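Local coordinates for protein histidine--tRNA ligase (PDB 1ADY) that catalyses the ATP-dependent joining of L-histidine to tRNA(His), releasing AMP and diphosphate, as a homodimeric class II aminoacyl-tRNA synthetase, at residues V102-A107 against E130-E135; H125-E130 against F307-V312; V166-D171 against Y264-F269. All coordinates share one frame; numbering follows the deposited sequence.

Contact 1: residues V102-A107 against E130-E135; sequences VRLWMA and EALGSE. With HAM (histidyl-adenosine monophosphate), chain F.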
loop_
_atom_site.group_PDB
_atom_site.type_symbol
_atom_site.label_atom_id
_atom_site.label_comp_id
_atom_site.label_asym_id
_atom_site.label_seq_id
_atom_site.Cartn_x
_atom_site.Cartn_y
_atom_site.Cartn_z
ATOM N N VAL A 102 16.603 -9.056 14.627
ATOM C CA VAL A 102 15.555 -8.110 14.269
ATOM C C VAL A 102 14.790 -8.626 13.049
ATOM O O VAL A 102 15.338 -8.706 11.948
ATOM C CB VAL A 102 16.148 -6.714 13.982
ATOM C CG1 VAL A 102 15.064 -5.768 13.514
ATOM C CG2 VAL A 102 16.811 -6.165 15.239
ATOM N N ARG A 103 13.546 -9.047 13.266
ATOM C CA ARG A 103 12.694 -9.560 12.188
ATOM C C ARG A 103 11.796 -8.443 11.638
ATOM O O ARG A 103 11.103 -7.758 12.399
ATOM C CB ARG A 103 11.837 -10.727 12.694
ATOM C CG ARG A 103 12.632 -11.959 13.102
ATOM C CD ARG A 103 11.729 -13.028 13.695
ATOM N NE ARG A 103 12.437 -14.269 14.023
ATOM C CZ ARG A 103 13.171 -14.461 15.119
ATOM N NH1 ARG A 103 13.317 -13.495 16.018
ATOM N NH2 ARG A 103 13.745 -15.636 15.329
ATOM N N LEU A 104 11.803 -8.271 10.318
ATOM C CA LEU A 104 11.014 -7.228 9.664
ATOM C C LEU A 104 10.193 -7.782 8.505
ATOM O O LEU A 104 10.637 -8.682 7.793
ATOM C CB LEU A 104 11.937 -6.127 9.118
ATOM C CG LEU A 104 12.932 -5.453 10.066
ATOM C CD1 LEU A 104 13.817 -4.493 9.283
ATOM C CD2 LEU A 104 12.190 -4.734 11.181
ATOM N N TRP A 105 9.022 -7.203 8.278
ATOM C CA TRP A 105 8.174 -7.651 7.183
ATOM C C TRP A 105 7.352 -6.495 6.617
ATOM O O TRP A 105 7.139 -5.478 7.292
ATOM C CB TRP A 105 7.235 -8.772 7.652
ATOM C CG TRP A 105 5.942 -8.272 8.239
ATOM C CD1 TRP A 105 5.724 -7.865 9.523
ATOM C CD2 TRP A 105 4.701 -8.104 7.549
ATOM N NE1 TRP A 105 4.421 -7.452 9.675
ATOM C CE2 TRP A 105 3.769 -7.590 8.474
ATOM C CE3 TRP A 105 4.281 -8.341 6.229
ATOM C CZ2 TRP A 105 2.448 -7.309 8.133
ATOM C CZ3 TRP A 105 2.965 -8.063 5.887
ATOM C CH2 TRP A 105 2.065 -7.552 6.836
ATOM N N MET A 106 6.866 -6.678 5.392
ATOM C CA MET A 106 6.039 -5.685 4.714
ATOM C C MET A 106 5.476 -6.316 3.451
ATOM O O MET A 106 5.857 -7.429 3.082
ATOM C CB MET A 106 6.866 -4.457 4.318
ATOM C CG MET A 106 7.755 -4.693 3.104
ATOM S SD MET A 106 8.324 -3.183 2.320
ATOM C CE MET A 106 9.970 -3.011 3.056
ATOM N N ALA A 107 4.580 -5.593 2.792
ATOM C CA ALA A 107 3.964 -6.034 1.544
ATOM C C ALA A 107 3.801 -4.768 0.720
ATOM O O ALA A 107 3.303 -3.757 1.228
ATOM C CB ALA A 107 2.607 -6.668 1.807
ATOM N N GLU A 130 12.327 -10.680 6.673
ATOM C CA GLU A 130 13.748 -10.526 6.964
ATOM C C GLU A 130 14.084 -10.841 8.419
ATOM O O GLU A 130 13.301 -10.550 9.328
ATOM C CB GLU A 130 14.161 -9.077 6.668
ATOM C CG GLU A 130 15.262 -8.899 5.633
ATOM C CD GLU A 130 14.924 -9.511 4.286
ATOM O OE1 GLU A 130 14.880 -10.754 4.211
ATOM O OE2 GLU A 130 14.726 -8.770 3.302
ATOM N N ALA A 131 15.256 -11.430 8.630
ATOM C CA ALA A 131 15.748 -11.771 9.968
ATOM C C ALA A 131 17.204 -11.323 10.000
ATOM O O ALA A 131 18.082 -11.984 9.441
ATOM C CB ALA A 131 15.643 -13.272 10.211
ATOM N N LEU A 132 17.455 -10.181 10.628
ATOM C CA LEU A 132 18.800 -9.617 10.680
ATOM C C LEU A 132 19.500 -9.675 12.038
ATOM O O LEU A 132 18.855 -9.650 13.088
ATOM C CB LEU A 132 18.750 -8.166 10.198
ATOM C CG LEU A 132 18.155 -7.966 8.805
ATOM C CD1 LEU A 132 17.658 -6.552 8.635
ATOM C CD2 LEU A 132 19.191 -8.294 7.759
ATOM N N GLY A 133 20.829 -9.747 11.999
ATOM C CA GLY A 133 21.621 -9.772 13.215
ATOM C C GLY A 133 22.176 -11.097 13.710
ATOM O O GLY A 133 22.808 -11.120 14.763
ATOM N N SER A 134 21.996 -12.185 12.963
ATOM C CA SER A 134 22.497 -13.486 13.408
ATOM C C SER A 134 22.809 -14.477 12.288
ATOM O O SER A 134 22.133 -14.517 11.259
ATOM C CB SER A 134 21.519 -14.119 14.400
ATOM O OG SER A 134 21.992 -15.373 14.865
ATOM N N GLU A 135 23.834 -15.288 12.525
ATOM C CA GLU A 135 24.296 -16.295 11.578
ATOM C C GLU A 135 23.668 -17.660 11.874
ATOM O O GLU A 135 23.698 -18.568 11.033
ATOM C CB GLU A 135 25.824 -16.383 11.660
ATOM C CG GLU A 135 26.466 -17.478 10.833
ATOM C CD GLU A 135 26.457 -17.181 9.358
ATOM O OE1 GLU A 135 27.325 -16.403 8.914
ATOM O OE2 GLU A 135 25.591 -17.734 8.648
HETATM P P HAM F . 13.436 -12.642 -6.360
HETATM O O1P HAM F . 14.069 -11.555 -7.137
HETATM O O2P HAM F . 13.834 -14.011 -6.752
HETATM O O3P HAM F . 13.712 -12.343 -4.804
HETATM O "O5'" HAM F . 11.845 -12.646 -6.522
HETATM C "C5'" HAM F . 11.061 -13.357 -5.565
HETATM C "C4'" HAM F . 9.630 -13.535 -6.033
HETATM O "O4'" HAM F . 9.120 -12.286 -6.526
HETATM C "C3'" HAM F . 9.529 -14.487 -7.208
HETATM O "O3'" HAM F . 9.482 -15.871 -6.850
HETATM C "C2'" HAM F . 8.177 -14.078 -7.755
HETATM O "O2'" HAM F . 7.085 -14.656 -7.013
HETATM C "C1'" HAM F . 8.202 -12.565 -7.590
HETATM N N9 HAM F . 8.589 -11.802 -8.793
HETATM C C8 HAM F . 9.828 -11.453 -9.186
HETATM N N7 HAM F . 9.821 -10.851 -10.383
HETATM C C5 HAM F . 8.525 -10.839 -10.697
HETATM C C6 HAM F . 7.992 -10.329 -11.892
HETATM N N6 HAM F . 8.766 -9.818 -12.809
HETATM N N1 HAM F . 6.648 -10.382 -12.012
HETATM C C2 HAM F . 5.894 -10.923 -11.056
HETATM N N3 HAM F . 6.403 -11.444 -9.938
HETATM C C4 HAM F . 7.741 -11.392 -9.746
HETATM C C HAM F . 13.910 -11.151 -4.031
HETATM O O HAM F . 13.478 -10.083 -4.431
HETATM C CA HAM F . 14.706 -11.187 -2.730
HETATM N N HAM F . 14.994 -9.843 -2.269
HETATM C CB HAM F . 13.939 -11.960 -1.646
HETATM C CG HAM F . 14.667 -12.021 -0.338
HETATM C CD2 HAM F . 14.374 -11.489 0.872
HETATM N ND1 HAM F . 15.911 -12.602 -0.208
HETATM C CE1 HAM F . 16.362 -12.399 1.016
HETATM N NE2 HAM F . 15.453 -11.721 1.691
#

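Contact 2: residues H125-E130 against F307-V312; sequences HQVNYE and FGVERV. With HAM (histidyl-adenosine monophosphate), chain F.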
loop_
_atom_site.group_PDB
_atom_site.type_symbol
_atom_site.label_atom_id
_atom_site.label_comp_id
_atom_site.label_asym_id
_atom_site.label_seq_id
_atom_site.Cartn_x
_atom_site.Cartn_y
_atom_site.Cartn_z
ATOM N N HIS A 125 3.585 -7.110 -6.779
ATOM C CA HIS A 125 3.550 -6.930 -5.330
ATOM C C HIS A 125 4.052 -8.195 -4.648
ATOM O O HIS A 125 3.672 -9.302 -5.036
ATOM C CB HIS A 125 2.119 -6.653 -4.862
ATOM C CG HIS A 125 1.507 -5.431 -5.468
ATOM N ND1 HIS A 125 0.956 -5.426 -6.731
ATOM C CD2 HIS A 125 1.348 -4.178 -4.981
ATOM C CE1 HIS A 125 0.483 -4.221 -6.995
ATOM N NE2 HIS A 125 0.709 -3.446 -5.949
ATOM N N GLN A 126 4.874 -8.030 -3.619
ATOM C CA GLN A 126 5.406 -9.179 -2.895
ATOM C C GLN A 126 5.462 -8.965 -1.391
ATOM O O GLN A 126 5.586 -7.832 -0.923
ATOM C CB GLN A 126 6.802 -9.549 -3.411
ATOM C CG GLN A 126 7.898 -8.528 -3.115
ATOM C CD GLN A 126 9.272 -8.942 -3.653
ATOM O OE1 GLN A 126 9.384 -9.534 -4.731
ATOM N NE2 GLN A 126 10.323 -8.611 -2.905
ATOM N N VAL A 127 5.300 -10.053 -0.643
ATOM C CA VAL A 127 5.378 -10.015 0.816
ATOM C C VAL A 127 6.844 -10.298 1.097
ATOM O O VAL A 127 7.411 -11.244 0.544
ATOM C CB VAL A 127 4.479 -11.091 1.460
ATOM C CG1 VAL A 127 4.713 -11.149 2.960
ATOM C CG2 VAL A 127 3.017 -10.791 1.162
ATOM N N ASN A 128 7.458 -9.493 1.950
ATOM C CA ASN A 128 8.875 -9.636 2.233
ATOM C C ASN A 128 9.170 -9.850 3.704
ATOM O O ASN A 128 8.723 -9.072 4.542
ATOM C CB ASN A 128 9.589 -8.374 1.735
ATOM C CG ASN A 128 11.095 -8.520 1.707
ATOM O OD1 ASN A 128 11.680 -8.808 0.658
ATOM N ND2 ASN A 128 11.739 -8.259 2.841
ATOM N N TYR A 129 9.950 -10.887 4.007
ATOM C CA TYR A 129 10.339 -11.210 5.381
ATOM C C TYR A 129 11.857 -11.162 5.523
ATOM O O TYR A 129 12.573 -11.628 4.637
ATOM C CB TYR A 129 9.837 -12.594 5.783
ATOM C CG TYR A 129 10.436 -13.089 7.073
ATOM C CD1 TYR A 129 10.055 -12.543 8.295
ATOM C CD2 TYR A 129 11.405 -14.084 7.068
ATOM C CE1 TYR A 129 10.632 -12.976 9.492
ATOM C CE2 TYR A 129 11.989 -14.528 8.254
ATOM C CZ TYR A 129 11.599 -13.971 9.464
ATOM O OH TYR A 129 12.174 -14.403 10.639
ATOM N N GLU A 130 12.327 -10.680 6.673
ATOM C CA GLU A 130 13.748 -10.526 6.964
ATOM C C GLU A 130 14.084 -10.841 8.419
ATOM O O GLU A 130 13.301 -10.550 9.328
ATOM C CB GLU A 130 14.161 -9.077 6.668
ATOM C CG GLU A 130 15.262 -8.899 5.633
ATOM C CD GLU A 130 14.924 -9.511 4.286
ATOM O OE1 GLU A 130 14.880 -10.754 4.211
ATOM O OE2 GLU A 130 14.726 -8.770 3.302
ATOM N N PHE A 307 7.647 -13.457 -1.637
ATOM C CA PHE A 307 6.843 -14.159 -2.624
ATOM C C PHE A 307 5.916 -13.216 -3.379
ATOM O O PHE A 307 5.378 -12.263 -2.803
ATOM C CB PHE A 307 6.055 -15.314 -1.985
ATOM C CG PHE A 307 4.985 -14.882 -1.012
ATOM C CD1 PHE A 307 3.720 -14.522 -1.462
ATOM C CD2 PHE A 307 5.220 -14.902 0.359
ATOM C CE1 PHE A 307 2.705 -14.196 -0.565
ATOM C CE2 PHE A 307 4.211 -14.579 1.260
ATOM C CZ PHE A 307 2.952 -14.226 0.795
ATOM N N GLY A 308 5.737 -13.487 -4.668
ATOM C CA GLY A 308 4.880 -12.669 -5.504
ATOM C C GLY A 308 3.411 -12.946 -5.274
ATOM O O GLY A 308 2.910 -14.030 -5.581
ATOM N N VAL A 309 2.708 -11.940 -4.765
ATOM C CA VAL A 309 1.284 -12.051 -4.482
ATOM C C VAL A 309 0.487 -12.465 -5.723
ATOM O O VAL A 309 -0.463 -13.251 -5.634
ATOM C CB VAL A 309 0.726 -10.725 -3.937
ATOM C CG1 VAL A 309 -0.732 -10.895 -3.530
ATOM C CG2 VAL A 309 1.564 -10.249 -2.759
ATOM N N GLU A 310 0.895 -11.960 -6.884
ATOM C CA GLU A 310 0.214 -12.296 -8.131
ATOM C C GLU A 310 0.369 -13.792 -8.418
ATOM O O GLU A 310 -0.615 -14.485 -8.678
ATOM C CB GLU A 310 0.772 -11.474 -9.299
ATOM C CG GLU A 310 0.387 -9.996 -9.287
ATOM C CD GLU A 310 1.313 -9.119 -8.458
ATOM O OE1 GLU A 310 2.273 -9.642 -7.849
ATOM O OE2 GLU A 310 1.086 -7.889 -8.427
ATOM N N ARG A 311 1.606 -14.283 -8.330
ATOM C CA ARG A 311 1.910 -15.691 -8.572
ATOM C C ARG A 311 1.068 -16.534 -7.618
ATOM O O ARG A 311 0.388 -17.469 -8.041
ATOM C CB ARG A 311 3.400 -15.963 -8.327
ATOM C CG ARG A 311 4.363 -15.219 -9.251
ATOM C CD ARG A 311 4.615 -15.989 -10.536
ATOM N NE ARG A 311 5.602 -15.350 -11.414
ATOM C CZ ARG A 311 6.915 -15.311 -11.184
ATOM N NH1 ARG A 311 7.434 -15.865 -10.096
ATOM N NH2 ARG A 311 7.721 -14.756 -12.075
ATOM N N VAL A 312 1.080 -16.163 -6.338
ATOM C CA VAL A 312 0.317 -16.877 -5.324
ATOM C C VAL A 312 -1.166 -16.901 -5.687
ATOM O O VAL A 312 -1.841 -17.923 -5.512
ATOM C CB VAL A 312 0.503 -16.242 -3.939
ATOM C CG1 VAL A 312 -0.227 -17.059 -2.880
ATOM C CG2 VAL A 312 1.971 -16.161 -3.611
HETATM P P HAM F . 13.436 -12.642 -6.360
HETATM O O1P HAM F . 14.069 -11.555 -7.137
HETATM O O2P HAM F . 13.834 -14.011 -6.752
HETATM O O3P HAM F . 13.712 -12.343 -4.804
HETATM O "O5'" HAM F . 11.845 -12.646 -6.522
HETATM C "C5'" HAM F . 11.061 -13.357 -5.565
HETATM C "C4'" HAM F . 9.630 -13.535 -6.033
HETATM O "O4'" HAM F . 9.120 -12.286 -6.526
HETATM C "C3'" HAM F . 9.529 -14.487 -7.208
HETATM O "O3'" HAM F . 9.482 -15.871 -6.850
HETATM C "C2'" HAM F . 8.177 -14.078 -7.755
HETATM O "O2'" HAM F . 7.085 -14.656 -7.013
HETATM C "C1'" HAM F . 8.202 -12.565 -7.590
HETATM N N9 HAM F . 8.589 -11.802 -8.793
HETATM C C8 HAM F . 9.828 -11.453 -9.186
HETATM N N7 HAM F . 9.821 -10.851 -10.383
HETATM C C5 HAM F . 8.525 -10.839 -10.697
HETATM C C6 HAM F . 7.992 -10.329 -11.892
HETATM N N6 HAM F . 8.766 -9.818 -12.809
HETATM N N1 HAM F . 6.648 -10.382 -12.012
HETATM C C2 HAM F . 5.894 -10.923 -11.056
HETATM N N3 HAM F . 6.403 -11.444 -9.938
HETATM C C4 HAM F . 7.741 -11.392 -9.746
HETATM C C HAM F . 13.910 -11.151 -4.031
HETATM O O HAM F . 13.478 -10.083 -4.431
HETATM C CA HAM F . 14.706 -11.187 -2.730
HETATM N N HAM F . 14.994 -9.843 -2.269
HETATM C CB HAM F . 13.939 -11.960 -1.646
HETATM C CG HAM F . 14.667 -12.021 -0.338
HETATM C CD2 HAM F . 14.374 -11.489 0.872
HETATM N ND1 HAM F . 15.911 -12.602 -0.208
HETATM C CE1 HAM F . 16.362 -12.399 1.016
HETATM N NE2 HAM F . 15.453 -11.721 1.691
#

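Contact 3: residues V166-D171 against Y264-F269; sequences VGDPED and YVRTAF. With HAM (histidyl-adenosine monophosphate), chain F.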
loop_
_atom_site.group_PDB
_atom_site.type_symbol
_atom_site.label_atom_id
_atom_site.label_comp_id
_atom_site.label_asym_id
_atom_site.label_seq_id
_atom_site.Cartn_x
_atom_site.Cartn_y
_atom_site.Cartn_z
ATOM N N VAL A 166 25.025 -21.610 -1.730
ATOM C CA VAL A 166 26.013 -21.058 -2.639
ATOM C C VAL A 166 27.362 -20.961 -1.924
ATOM O O VAL A 166 28.317 -20.389 -2.456
ATOM C CB VAL A 166 25.584 -19.661 -3.163
ATOM C CG1 VAL A 166 24.279 -19.770 -3.943
ATOM C CG2 VAL A 166 25.433 -18.678 -2.008
ATOM N N GLY A 167 27.432 -21.493 -0.704
ATOM C CA GLY A 167 28.686 -21.471 0.045
ATOM C C GLY A 167 29.111 -20.146 0.682
ATOM O O GLY A 167 28.248 -19.416 1.150
ATOM N N ASP A 168 30.430 -19.899 0.821
ATOM C CA ASP A 168 31.026 -18.679 1.419
ATOM C C ASP A 168 31.685 -17.887 0.293
ATOM O O ASP A 168 31.815 -18.403 -0.815
ATOM C CB ASP A 168 32.121 -19.051 2.439
ATOM C CG ASP A 168 31.570 -19.699 3.690
ATOM O OD1 ASP A 168 30.798 -19.040 4.414
ATOM O OD2 ASP A 168 31.926 -20.868 3.958
ATOM N N PRO A 169 32.161 -16.652 0.565
ATOM C CA PRO A 169 32.803 -15.867 -0.500
ATOM C C PRO A 169 33.953 -16.612 -1.183
ATOM O O PRO A 169 34.122 -16.509 -2.398
ATOM C CB PRO A 169 33.285 -14.614 0.237
ATOM C CG PRO A 169 33.396 -15.054 1.679
ATOM C CD PRO A 169 32.169 -15.903 1.833
ATOM N N GLU A 170 34.710 -17.391 -0.408
ATOM C CA GLU A 170 35.834 -18.161 -0.940
ATOM C C GLU A 170 35.337 -19.244 -1.895
ATOM O O GLU A 170 35.813 -19.353 -3.024
ATOM C CB GLU A 170 36.632 -18.810 0.194
ATOM C CG GLU A 170 37.258 -17.837 1.187
ATOM C CD GLU A 170 36.274 -17.319 2.231
ATOM O OE1 GLU A 170 35.337 -18.061 2.607
ATOM O OE2 GLU A 170 36.448 -16.168 2.690
ATOM N N ASP A 171 34.369 -20.031 -1.434
ATOM C CA ASP A 171 33.788 -21.107 -2.237
ATOM C C ASP A 171 33.200 -20.510 -3.513
ATOM O O ASP A 171 33.387 -21.037 -4.611
ATOM C CB ASP A 171 32.688 -21.829 -1.445
ATOM C CG ASP A 171 33.157 -22.300 -0.070
ATOM O OD1 ASP A 171 34.347 -22.662 0.069
ATOM O OD2 ASP A 171 32.336 -22.307 0.875
ATOM N N TYR A 264 23.493 -13.037 -2.058
ATOM C CA TYR A 264 23.309 -14.324 -1.405
ATOM C C TYR A 264 24.598 -15.027 -1.031
ATOM O O TYR A 264 25.545 -15.096 -1.816
ATOM C CB TYR A 264 22.482 -15.262 -2.281
ATOM C CG TYR A 264 21.028 -14.901 -2.313
ATOM C CD1 TYR A 264 20.230 -15.053 -1.179
ATOM C CD2 TYR A 264 20.444 -14.389 -3.465
ATOM C CE1 TYR A 264 18.887 -14.704 -1.198
ATOM C CE2 TYR A 264 19.104 -14.036 -3.493
ATOM C CZ TYR A 264 18.333 -14.199 -2.361
ATOM O OH TYR A 264 17.004 -13.871 -2.405
ATOM N N VAL A 265 24.603 -15.576 0.174
ATOM C CA VAL A 265 25.733 -16.324 0.697
ATOM C C VAL A 265 25.128 -17.465 1.520
ATOM O O VAL A 265 24.253 -17.243 2.361
ATOM C CB VAL A 265 26.676 -15.432 1.558
ATOM C CG1 VAL A 265 26.005 -15.009 2.841
ATOM C CG2 VAL A 265 27.962 -16.159 1.854
ATOM N N ARG A 266 25.556 -18.689 1.232
ATOM C CA ARG A 266 25.066 -19.872 1.924
ATOM C C ARG A 266 23.644 -20.246 1.511
ATOM O O ARG A 266 23.373 -20.367 0.318
ATOM C CB ARG A 266 25.213 -19.731 3.449
ATOM C CG ARG A 266 26.660 -19.688 3.902
ATOM C CD ARG A 266 26.824 -19.646 5.410
ATOM N NE ARG A 266 28.238 -19.747 5.764
ATOM C CZ ARG A 266 28.701 -19.957 6.992
ATOM N NH1 ARG A 266 27.869 -20.088 8.016
ATOM N NH2 ARG A 266 30.008 -20.066 7.193
ATOM N N THR A 267 22.749 -20.423 2.479
ATOM C CA THR A 267 21.372 -20.833 2.222
ATOM C C THR A 267 20.659 -20.145 1.060
ATOM O O THR A 267 20.678 -18.924 0.940
ATOM C CB THR A 267 20.508 -20.674 3.481
ATOM O OG1 THR A 267 21.233 -21.130 4.633
ATOM C CG2 THR A 267 19.219 -21.481 3.341
ATOM N N ALA A 268 19.995 -20.948 0.234
ATOM C CA ALA A 268 19.243 -20.460 -0.918
ATOM C C ALA A 268 18.060 -21.397 -1.121
ATOM O O ALA A 268 18.238 -22.617 -1.169
ATOM C CB ALA A 268 20.122 -20.458 -2.144
ATOM N N PHE A 269 16.858 -20.837 -1.229
ATOM C CA PHE A 269 15.651 -21.648 -1.404
ATOM C C PHE A 269 14.583 -20.960 -2.249
ATOM O O PHE A 269 14.597 -19.735 -2.421
ATOM C CB PHE A 269 15.060 -22.011 -0.038
ATOM C CG PHE A 269 14.739 -20.816 0.821
ATOM C CD1 PHE A 269 15.733 -20.197 1.581
ATOM C CD2 PHE A 269 13.440 -20.312 0.876
ATOM C CE1 PHE A 269 15.440 -19.098 2.386
ATOM C CE2 PHE A 269 13.138 -19.211 1.678
ATOM C CZ PHE A 269 14.143 -18.604 2.436
HETATM P P HAM F . 13.436 -12.642 -6.360
HETATM O O1P HAM F . 14.069 -11.555 -7.137
HETATM O O2P HAM F . 13.834 -14.011 -6.752
HETATM O O3P HAM F . 13.712 -12.343 -4.804
HETATM O "O5'" HAM F . 11.845 -12.646 -6.522
HETATM C "C5'" HAM F . 11.061 -13.357 -5.565
HETATM C "C4'" HAM F . 9.630 -13.535 -6.033
HETATM O "O4'" HAM F . 9.120 -12.286 -6.526
HETATM C "C3'" HAM F . 9.529 -14.487 -7.208
HETATM O "O3'" HAM F . 9.482 -15.871 -6.850
HETATM C "C2'" HAM F . 8.177 -14.078 -7.755
HETATM O "O2'" HAM F . 7.085 -14.656 -7.013
HETATM C "C1'" HAM F . 8.202 -12.565 -7.590
HETATM N N9 HAM F . 8.589 -11.802 -8.793
HETATM C C8 HAM F . 9.828 -11.453 -9.186
HETATM N N7 HAM F . 9.821 -10.851 -10.383
HETATM C C5 HAM F . 8.525 -10.839 -10.697
HETATM C C6 HAM F . 7.992 -10.329 -11.892
HETATM N N6 HAM F . 8.766 -9.818 -12.809
HETATM N N1 HAM F . 6.648 -10.382 -12.012
HETATM C C2 HAM F . 5.894 -10.923 -11.056
HETATM N N3 HAM F . 6.403 -11.444 -9.938
HETATM C C4 HAM F . 7.741 -11.392 -9.746
HETATM C C HAM F . 13.910 -11.151 -4.031
HETATM O O HAM F . 13.478 -10.083 -4.431
HETATM C CA HAM F . 14.706 -11.187 -2.730
HETATM N N HAM F . 14.994 -9.843 -2.269
HETATM C CB HAM F . 13.939 -11.960 -1.646
HETATM C CG HAM F . 14.667 -12.021 -0.338
HETATM C CD2 HAM F . 14.374 -11.489 0.872
HETATM N ND1 HAM F . 15.911 -12.602 -0.208
HETATM C CE1 HAM F . 16.362 -12.399 1.016
HETATM N NE2 HAM F . 15.453 -11.721 1.691
#

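Contact 1: residues V102-A107 against E130-E135
Leu104 and Glu130 face each other as a hydrogen-bonded antiparallel pair, with Glu130 N 2.8 Å from Leu104 O and Leu104 N 2.9 Å from Glu130 O. Val102 and Leu132 form the next such pair; its bond from Leu132 N to Val102 O (2.9 Å) is practically straight, 177° at the hydrogen. Between them lies the non-hydrogen-bonded pair of Arg103 and Ala131, where CA of Arg103 makes a 3.1 Å CA-H...O contact with O of Glu130. This alternation fixes the register of the hairpin and puts Val102, Leu104, Glu130 and Leu132 on one face of the sheet.

The side chain of Glu130 starts in the contact and leaves it. CB lies 3.7 Å from Leu104 O, still against the partner strand. At the CB-CG bond the chain bends (chi2 58°), and CG and CD climb off the sheet toward histidyl-adenosine monophosphate. At the tip OE1 accepts the N-H of the ligand's imidazole NE2 at 2.8 Å (153° at the hydrogen), while OE2 is held by Asn128 ND2 and, weakly, by Thr83. The carboxylate is therefore gripped through both oxygens, which probably settles its rotation opposite NE2 of the ligand's imidazole.

Beside it, CD1 of Leu104 and CD1 of Leu132 meet at 4.4 Å, a diagonal apolar contact. Arg103 extends on the other face, its CG 4.4 Å from CB of Ala131 and its guanidinium bridged to Glu142.

Helix 83-92 covers the leucine face through Met86 and Tyr90, helix 137-153 packs on the Arg103 face, and strands 37-40 and 302-308 continue the sheet beyond this hairpin.

Contact 2: residues H125-E130 against F307-V312
His125 and Glu310 supply the polar side-chain part of this contact. ND1 of His125 donates to Glu310 OE2 at 3.0 Å; the bond is nearly straight (171°), with OE2 lying in the imidazole plane and approached on its syn side. The backbone N of His125 donates to OE1 of the same carboxylate, also at 3.0 Å, through the syn lone pair. Glu310 reaches both donors because its chain bends at chi2 (86°), folding the carboxylate back from the helix toward the strand. Cut back to an alanine, the position would probably leave His125 ND1 and N without the carboxylate they share, and the imidazole freer to turn.

Backbone bonds make the antiparallel pairing: Val127 N to Phe307 O and Phe307 N to Val127 O, both 3.1 Å. Beyond the pair, Val309 N donates to His125 O at 2.8 Å, so the first turn of helix 309-318 remains tied to the strand.

Apolar packing lies on the Val127 side. The two side chains run alongside each other, and Val127 CB sits over a face of the Phe307 ring, 3.8 Å from its centroid and offset toward the rim, a CH-pi contact. CG2 of Val127 also touches CZ of Phe307 at 3.5 Å, and helix 14-33 closes over both through Leu31 and Ile23.

On the ligand side, Gly308 N, at the helix N-cap, donates to O2' of the ribose (2.9 Å), and the Arg311 guanidinium lays one face over the adenine. A strand running into a helix whose arginine covers the adenine is motif 3 of class II synthetases, here paired with a motif 2 strand.

Contact 3: residues V166-D171 against Y264-F269
Arg266 sends CG away from its carbonyl carbon (chi1 -66°) and then runs extended to NE, which carries the guanidinium back along Gly167 to Asp168. Asp168 turns its own CG beside its backbone N (chi1 -69°), bringing OD1 to the edge of that group. NE and NH2 of Arg266 both grip this single oxygen, at 3.0 Å and 3.1 Å from Asp168 OD1, a side-on salt bridge. OD1 lies close to the guanidinium plane, yet the carboxylate itself is steeply turned, 62° from it. On the way, the aliphatic CG of Arg266 passes 3.2 Å from Gly167 O.

The backbones are joined by Val166 N to Arg266 O, 2.9 Å, with a weak bond back from Arg266 N to Gly167 O. Residues 264-269 start where the histidine A sequence motif of histidyl-tRNA synthetases ends, at Tyr263 and Tyr264. The Tyr264 ring leaves the 166-171 segment for the ligand, and its OH donates to ND1 of the imidazole at 2.8 Å.

Valines pack around these bonds. CG2 of Val166 lies against the backbone, 3.6 Å from CA of Val265, while CG2 of Val265 rests near Gly167 O and, at 4.2 Å, on CD of Pro169. Behind them, Asp171 OD2 accepts from Asp168 N in the first turn of helix 169-183, and helix 231-246 touches Asp168 and Arg266 through Ala233, Glu232 and His236.

How the contacts relate
From the N terminus, strand 102-111 returns, after a loop of eleven residues, as strand 123-132, and contact 1 closes this hairpin. The same returning strand opens contact 2 at residues 125-130, before contact 1 is complete, so the two cross and share Glu130. Contact 3 opens later, at 166-171, and closes at 264-269, entirely within the much longer span that contact 2 completes at 307-312. Contacts 1 and 2 join three adjacent strands; contact 3 lies farther across the same sheet, where helix 169-183 begins and strand 267-272 starts. A weak ion pair, Glu135 with Arg266, links contacts 1 and 3, and all three reach the bound histidyl-adenosine monophosphate.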